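Local coordinates for ABC transporter periplasmic-binding protein YtfQ (Mycobacterium smegmatis, PDB 6HB0) that probably binds a carbohydrate, likely L-arabinofuranose, as the periplasmic solute-binding component of an ABC transporter, at residues A[294-297]-A[298-301]; A[133-136]-A[137-141]. All coordinates share one frame; numbering follows the deposited sequence.

In the fold
Contacts 1 and 2 are both local, each made within one continuous run of chain, and both belong to the lobe built on the mixed sheet. Their centres lie about 15 Å apart; their nearest atoms are about 6 Å apart, so they do not meet. Contact 1 sits at the surface, where edge strand 292-295 passes into helix 297-319. Contact 2 is partly buried, in the last turns of helix 126-140, which packs on strands of the same sheet. Tyr259 of strand 259-263 neighbours both, touching Asp296 and stacking on Trp136. The chemistry differs accordingly: polar capping and a zinc ion in contact 1, aromatic and aliphatic packing with a polar outer rim in contact 2.

Contact 1: A[294-297]-A[298-301]; sequences AFDQ and AQAK. With ZN (zinc ion), chain G.
Asp296 and Gln299 hold each other by two reciprocal hydrogen bonds. Gln299 N donates to Asp296 OD1 at 3.0 Å, meeting that oxygen nearly along its C-O axis. Asp296 N donates to Gln299 OE1 at 2.9 Å, tilted out of the amide plane. CG of Asp296 stands between its backbone N and carbonyl carbon (chi1 60°), which brings OD1 to Gln299 N. The Gln299 chain runs extended beyond CG and reaches back to the Asp296 backbone. Carboxylate and amide cross steeply, their planes 78° apart. Backbone bonds continue the turn, from Ala300 N to Asp296 O and from Lys301 N to Gln297 O.

The carboxylate also binds metal. Its two oxygens divide the work: OD2 of Asp296 coordinates a zinc ion and OD1 accepts the capping bond. A water is a second, longer ligand at 2.5 Å from the zinc.

Apolar contact is lighter. Phe295 CD1 lies 3.8 Å from Gln299 CB, which sits at the ring edge. The same ring packs on Met249 and Leu252 of helix 246-253. The reciprocal Asp296-Gln299 pair is a capping box, with Asp296 as N-cap, at the strand-to-helix junction that starts helix 297-319.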
loop_
_atom_site.group_PDB
_atom_site.type_symbol
_atom_site.label_atom_id
_atom_site.label_comp_id
_atom_site.label_asym_id
_atom_site.label_seq_id
_atom_site.Cartn_x
_atom_site.Cartn_y
_atom_site.Cartn_z
ATOM N N ALA A 294 -0.690 10.435 5.738
ATOM C CA ALA A 294 -2.084 10.893 5.909
ATOM C C ALA A 294 -2.092 12.390 5.645
ATOM O O ALA A 294 -1.178 13.068 6.051
ATOM C CB ALA A 294 -2.575 10.631 7.285
ATOM N N PHE A 295 -3.102 12.894 4.959
ATOM C CA PHE A 295 -3.204 14.315 4.714
ATOM C C PHE A 295 -4.631 14.774 4.830
ATOM O O PHE A 295 -5.546 14.137 4.301
ATOM C CB PHE A 295 -2.752 14.606 3.291
ATOM C CG PHE A 295 -1.333 14.237 3.041
ATOM C CD1 PHE A 295 -0.319 15.108 3.410
ATOM C CD2 PHE A 295 -0.994 12.996 2.485
ATOM C CE1 PHE A 295 1.004 14.778 3.200
ATOM C CE2 PHE A 295 0.329 12.664 2.275
ATOM C CZ PHE A 295 1.333 13.563 2.626
ATOM N N ASP A 296 -4.827 15.871 5.532
ATOM C CA ASP A 296 -6.020 16.684 5.350
ATOM C C ASP A 296 -5.712 17.765 4.320
ATOM O O ASP A 296 -4.622 17.759 3.727
ATOM C CB ASP A 296 -6.519 17.238 6.703
ATOM C CG ASP A 296 -5.486 18.109 7.419
ATOM O OD1 ASP A 296 -4.456 18.529 6.826
ATOM O OD2 ASP A 296 -5.768 18.375 8.604
ATOM N N GLN A 297 -6.642 18.696 4.105
ATOM C CA GLN A 297 -6.489 19.697 3.034
ATOM C C GLN A 297 -5.288 20.609 3.278
ATOM O O GLN A 297 -4.515 20.873 2.350
ATOM C CB GLN A 297 -7.739 20.586 2.862
ATOM C CG GLN A 297 -7.477 21.822 1.981
ATOM C CD GLN A 297 -8.667 22.784 1.886
ATOM O OE1 GLN A 297 -9.283 23.112 2.885
ATOM N NE2 GLN A 297 -8.981 23.235 0.677
ATOM N N ALA A 298 -5.150 21.099 4.506
ATOM C CA ALA A 298 -4.042 22.010 4.823
ATOM C C ALA A 298 -2.712 21.304 4.603
ATOM O O ALA A 298 -1.834 21.870 3.974
ATOM C CB ALA A 298 -4.127 22.506 6.221
ATOM N N GLN A 299 -2.590 20.056 5.057
ATOM C CA GLN A 299 -1.347 19.327 4.897
ATOM C C GLN A 299 -1.061 19.065 3.397
ATOM O O GLN A 299 0.086 19.162 2.942
ATOM C CB GLN A 299 -1.345 18.023 5.640
ATOM C CG GLN A 299 -1.373 18.016 7.166
ATOM C CD GLN A 299 -1.633 16.565 7.724
ATOM O OE1 GLN A 299 -2.751 15.992 7.597
ATOM N NE2 GLN A 299 -0.582 15.950 8.348
ATOM N N ALA A 300 -2.080 18.742 2.600
ATOM C CA ALA A 300 -1.844 18.468 1.182
ATOM C C ALA A 300 -1.390 19.739 0.440
ATOM O O ALA A 300 -0.593 19.682 -0.490
ATOM C CB ALA A 300 -3.100 17.941 0.519
ATOM N N LYS A 301 -1.957 20.871 0.828
ATOM C CA LYS A 301 -1.666 22.170 0.204
ATOM C C LYS A 301 -0.215 22.560 0.443
ATOM O O LYS A 301 0.425 23.114 -0.447
ATOM C CB LYS A 301 -2.619 23.238 0.750
ATOM C CG LYS A 301 -2.802 24.445 -0.135
ATOM C CD LYS A 301 -3.825 25.380 0.490
ATOM C CE LYS A 301 -5.249 24.974 0.112
ATOM N NZ LYS A 301 -6.247 25.436 1.130
HETATM ZN ZN ZN G . -4.388 18.943 10.010
HETATM O O HOH W 1 -5.585 20.998 9.400
#

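Contact 2: A[133-136]-A[137-141]; sequences AGQW and VADQY
Trp136 and Val137 form the tightly packed part of this contact. Val137 CG2 is 3.7 Å from Trp136 CE3, and the two side chains cross at about a right angle. Val137 is buried and reaches Ile150, Leu179 and Val240 on the sheet beneath the helix. Trp136 also touches Val240, and its ring stacks with that of Tyr259.

Gln140, one helical turn on from Trp136, packs its CG against one face of the indole. It is exposed and lies on the ring from the more open side of the helix. Gln140 CG is 3.5 Å from the centroid of the six-membered ring of Trp136, a CH-pi contact. Its nearest ring atom is Trp136 CE2, at 3.3 Å. The Gln140 chain bends at chi2, bringing CD back beside the indole, and the amide turns so that its plane lies 13° from that of the ring. The flat amide therefore follows the ring instead of standing up from it.

The outer side is polar and looser. Gln135 NE2 donates to Asp139 OD1 at 2.8 Å, but the bond is bent, with an N-H...O angle of 136°. The oxygen lies in the amide plane of Gln135, whereas the donor comes from above the carboxylate plane. The chain of Gln135 turns at chi2 (61°) to bring the amide round to Asp139, which is exposed.

Regular i to i+4 backbone bonds join the two segments. Gln140 N donates to Trp136 O at 2.9 Å, and Asp139 N to Gln135 O. Tyr141 then leaves helical geometry, ending helix 126-140. The chemistry implies an amphipathic helix end. Aromatic and aliphatic groups fix it to the sheet, while a bent amide-carboxylate bond links successive turns on the outer side.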
loop_
_atom_site.group_PDB
_atom_site.type_symbol
_atom_site.label_atom_id
_atom_site.label_comp_id
_atom_site.label_asym_id
_atom_site.label_seq_id
_atom_site.Cartn_x
_atom_site.Cartn_y
_atom_site.Cartn_z
ATOM N N ALA A 133 -8.953 5.261 7.823
ATOM C CA ALA A 133 -9.969 6.021 7.117
ATOM C C ALA A 133 -11.247 6.085 8.000
ATOM O O ALA A 133 -11.806 7.149 8.207
ATOM C CB ALA A 133 -10.291 5.367 5.780
ATOM N N GLY A 134 -11.647 4.931 8.533
ATOM C CA GLY A 134 -12.829 4.832 9.405
ATOM C C GLY A 134 -12.701 5.673 10.662
ATOM O O GLY A 134 -13.636 6.398 11.053
ATOM N N GLN A 135 -11.516 5.639 11.238
ATOM C CA GLN A 135 -11.264 6.333 12.458
ATOM C C GLN A 135 -11.313 7.847 12.249
ATOM O O GLN A 135 -11.736 8.584 13.134
ATOM C CB GLN A 135 -9.923 5.869 13.041
ATOM C CG GLN A 135 -9.542 6.505 14.363
ATOM C CD GLN A 135 -10.569 6.187 15.437
ATOM O OE1 GLN A 135 -10.845 5.005 15.716
ATOM N NE2 GLN A 135 -11.173 7.240 16.025
ATOM N N TRP A 136 -10.917 8.325 11.085
ATOM C CA TRP A 136 -11.027 9.729 10.772
ATOM C C TRP A 136 -12.480 10.112 10.683
ATOM O O TRP A 136 -12.849 11.172 11.165
ATOM C CB TRP A 136 -10.334 10.086 9.472
ATOM C CG TRP A 136 -10.518 11.479 9.032
ATOM C CD1 TRP A 136 -9.718 12.549 9.337
ATOM C CD2 TRP A 136 -11.564 11.978 8.188
ATOM N NE1 TRP A 136 -10.214 13.676 8.728
ATOM C CE2 TRP A 136 -11.345 13.348 8.026
ATOM C CE3 TRP A 136 -12.662 11.385 7.554
ATOM C CZ2 TRP A 136 -12.190 14.151 7.264
ATOM C CZ3 TRP A 136 -13.529 12.198 6.813
ATOM C CH2 TRP A 136 -13.264 13.566 6.676
ATOM N N VAL A 137 -13.304 9.279 10.067
ATOM C CA VAL A 137 -14.734 9.559 10.007
ATOM C C VAL A 137 -15.300 9.628 11.434
ATOM O O VAL A 137 -16.018 10.570 11.747
ATOM C CB VAL A 137 -15.523 8.537 9.188
ATOM C CG1 VAL A 137 -17.006 8.841 9.239
ATOM C CG2 VAL A 137 -15.012 8.494 7.754
ATOM N N ALA A 138 -14.975 8.662 12.267
ATOM C CA ALA A 138 -15.444 8.664 13.640
ATOM C C ALA A 138 -15.041 9.909 14.380
ATOM O O ALA A 138 -15.894 10.509 15.067
ATOM C CB ALA A 138 -14.991 7.446 14.380
ATOM N N ASP A 139 -13.792 10.327 14.212
ATOM C CA ASP A 139 -13.290 11.551 14.842
ATOM C C ASP A 139 -14.016 12.794 14.343
ATOM O O ASP A 139 -14.406 13.626 15.146
ATOM C CB ASP A 139 -11.777 11.741 14.624
ATOM C CG ASP A 139 -10.932 10.721 15.371
ATOM O OD1 ASP A 139 -11.509 9.980 16.204
ATOM O OD2 ASP A 139 -9.692 10.643 15.098
ATOM N N GLN A 140 -14.199 12.926 13.036
ATOM C CA GLN A 140 -14.790 14.139 12.488
ATOM C C GLN A 140 -16.251 14.294 12.829
ATOM O O GLN A 140 -16.740 15.386 12.929
ATOM C CB GLN A 140 -14.647 14.231 10.988
ATOM C CG GLN A 140 -13.220 14.347 10.505
ATOM C CD GLN A 140 -12.484 15.580 11.020
ATOM O OE1 GLN A 140 -11.453 15.482 11.692
ATOM N NE2 GLN A 140 -13.028 16.725 10.738
ATOM N N TYR A 141 -16.942 13.190 13.014
ATOM C CA TYR A 141 -18.352 13.239 13.260
ATOM C C TYR A 141 -18.701 12.801 14.675
ATOM O O TYR A 141 -19.807 12.343 14.901
ATOM C CB TYR A 141 -19.006 12.312 12.258
ATOM C CG TYR A 141 -19.047 12.846 10.858
ATOM C CD1 TYR A 141 -20.097 13.692 10.419
ATOM C CD2 TYR A 141 -18.080 12.466 9.944
ATOM C CE1 TYR A 141 -20.161 14.109 9.094
ATOM C CE2 TYR A 141 -18.115 12.906 8.653
ATOM C CZ TYR A 141 -19.156 13.715 8.225
ATOM O OH TYR A 141 -19.129 14.119 6.929
#